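Local coordinates for regulator of nonsense transcripts 2 (Homo sapiens, PDB 4CEK), which acts as a factor of nonsense-mediated mRNA decay, of which this fragment is the second of three MIF4G domains, at residues A[209-213]-A[248-252]. Residues are numbered along the deposited sequence; the frame is centred on the assembly and turned at random.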
loop_
_atom_site.group_PDB
_atom_site.type_symbol
_atom_site.label_atom_id
_atom_site.label_comp_id
_atom_site.label_asym_id
_atom_site.label_seq_id
_atom_site.Cartn_x
_atom_site.Cartn_y
_atom_site.Cartn_z
ATOM N N ASN A 209 8.356 -15.610 4.250
ATOM C CA ASN A 209 9.461 -14.753 3.782
ATOM C C ASN A 209 9.297 -13.256 4.049
ATOM O O ASN A 209 8.250 -12.686 3.740
ATOM C CB ASN A 209 9.706 -14.973 2.272
ATOM C CG ASN A 209 8.433 -14.842 1.420
ATOM O OD1 ASN A 209 7.383 -14.397 1.897
ATOM N ND2 ASN A 209 8.529 -15.243 0.149
ATOM N N ILE A 210 10.342 -12.621 4.591
ATOM C CA ILE A 210 10.291 -11.178 4.918
ATOM C C ILE A 210 9.925 -10.313 3.698
ATOM O O ILE A 210 9.338 -9.241 3.847
ATOM C CB ILE A 210 11.609 -10.656 5.570
ATOM C CG1 ILE A 210 11.424 -9.250 6.192
ATOM C CG2 ILE A 210 12.739 -10.602 4.551
ATOM C CD1 ILE A 210 10.356 -9.139 7.256
ATOM N N GLU A 211 10.241 -10.802 2.500
ATOM C CA GLU A 211 10.001 -10.051 1.269
ATOM C C GLU A 211 8.525 -9.826 0.909
ATOM O O GLU A 211 8.189 -8.761 0.376
ATOM C CB GLU A 211 10.698 -10.743 0.107
ATOM C CG GLU A 211 10.910 -9.831 -1.083
ATOM C CD GLU A 211 11.997 -10.334 -2.000
ATOM O OE1 GLU A 211 13.009 -10.866 -1.484
ATOM O OE2 GLU A 211 11.831 -10.186 -3.232
ATOM N N THR A 212 7.666 -10.819 1.172
ATOM C CA THR A 212 6.203 -10.649 1.031
ATOM C C THR A 212 5.665 -9.671 2.066
ATOM O O THR A 212 4.868 -8.816 1.761
ATOM C CB THR A 212 5.425 -11.962 1.248
ATOM O OG1 THR A 212 5.926 -12.973 0.369
ATOM C CG2 THR A 212 3.932 -11.744 1.000
ATOM N N LYS A 213 6.120 -9.813 3.300
ATOM C CA LYS A 213 5.690 -8.947 4.383
ATOM C C LYS A 213 5.976 -7.474 4.005
ATOM O O LYS A 213 5.137 -6.575 4.207
ATOM C CB LYS A 213 6.406 -9.355 5.669
ATOM C CG LYS A 213 6.226 -10.829 6.028
ATOM C CD LYS A 213 6.993 -11.225 7.295
ATOM C CE LYS A 213 6.371 -12.414 8.025
ATOM N NZ LYS A 213 6.720 -12.458 9.480
ATOM N N HIS A 248 11.382 -9.951 12.667
ATOM C CA HIS A 248 10.549 -9.619 11.501
ATOM C C HIS A 248 9.793 -8.315 11.706
ATOM O O HIS A 248 9.652 -7.542 10.784
ATOM C CB HIS A 248 9.660 -10.794 11.061
ATOM C CG HIS A 248 10.361 -11.775 10.102
ATOM N ND1 HIS A 248 9.686 -12.682 9.352
ATOM C CD2 HIS A 248 11.721 -11.945 9.780
ATOM C CE1 HIS A 248 10.563 -13.404 8.612
ATOM N NE2 HIS A 248 11.800 -12.946 8.866
ATOM N N HIS A 249 9.390 -8.007 12.923
ATOM C CA HIS A 249 8.646 -6.795 13.172
ATOM C C HIS A 249 9.446 -5.525 13.036
ATOM O O HIS A 249 8.866 -4.454 12.719
ATOM C CB HIS A 249 7.996 -6.826 14.542
ATOM C CG HIS A 249 7.001 -7.936 14.705
ATOM N ND1 HIS A 249 6.346 -8.161 15.867
ATOM C CD2 HIS A 249 6.560 -8.907 13.800
ATOM C CE1 HIS A 249 5.535 -9.228 15.719
ATOM N NE2 HIS A 249 5.665 -9.681 14.445
ATOM N N ILE A 250 10.748 -5.616 13.327
ATOM C CA ILE A 250 11.683 -4.498 13.225
ATOM C C ILE A 250 11.827 -4.175 11.750
ATOM O O ILE A 250 11.761 -2.997 11.396
ATOM C CB ILE A 250 13.096 -4.807 13.830
ATOM C CG1 ILE A 250 13.080 -4.890 15.370
ATOM C CG2 ILE A 250 14.078 -3.719 13.476
ATOM C CD1 ILE A 250 14.273 -5.653 15.957
ATOM N N GLU A 251 11.987 -5.186 10.884
ATOM C CA GLU A 251 12.144 -4.900 9.451
ATOM C C GLU A 251 10.881 -4.329 8.818
ATOM O O GLU A 251 10.938 -3.345 8.069
ATOM C CB GLU A 251 12.586 -6.090 8.646
ATOM C CG GLU A 251 13.637 -6.943 9.301
ATOM C CD GLU A 251 14.309 -7.890 8.323
ATOM O OE1 GLU A 251 14.559 -7.448 7.150
ATOM O OE2 GLU A 251 14.576 -9.061 8.744
ATOM N N MET A 252 9.744 -4.933 9.118
ATOM C CA MET A 252 8.444 -4.407 8.644
ATOM C C MET A 252 8.315 -2.953 9.048
ATOM O O MET A 252 7.939 -2.114 8.244
ATOM C CB MET A 252 7.273 -5.225 9.210
ATOM C CG MET A 252 7.235 -6.692 8.743
ATOM S SD MET A 252 5.927 -7.637 9.583
ATOM C CE MET A 252 4.510 -6.692 9.035
#
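Lys213 reaches across to the imidazole of His248 and gives it the hydrogen bond of this contact, Lys213 NZ to His248 ND1 at 3.0 Å. The ammonium sits at the ring edge, 6° out of its plane, at the end of a chain that runs extended beyond CG and meets the histidine side chain at about a right angle. Because ND1 accepts from Lys213, it is probably the unprotonated nitrogen of the ring.

One face of the same imidazole carries Ile210. Ile210 CD1 makes a CH-pi contact 4.0 Å from the centroid of the His248 ring, 17° off the normal. With CG1 anti to the backbone N (chi1 -167°), the ethyl branch extends toward the partner helix, where Ile210 CD1 also packs 4.2 Å from Met252 CG. Ile210 CG1 lies 3.7 Å from Glu251 OE1; the other carboxylate oxygen, OE2, is hydrogen-bonded to Tyr294 of helix 292-305. Nearer the backbone of the lysine, Lys213 CB meets Met252 CG at 4.2 Å, and Met252 goes on to touch Phe198 of helix 185-203.

Asn209 occupies the N-cap position of helix 210-225. The contact thus joins the first turns of helices 210-225 and 247-266 in the all-helical MIF4G fold, with His248 held at its edge by a polar bond and on one face by an aliphatic methyl, which should limit rotation of the ring.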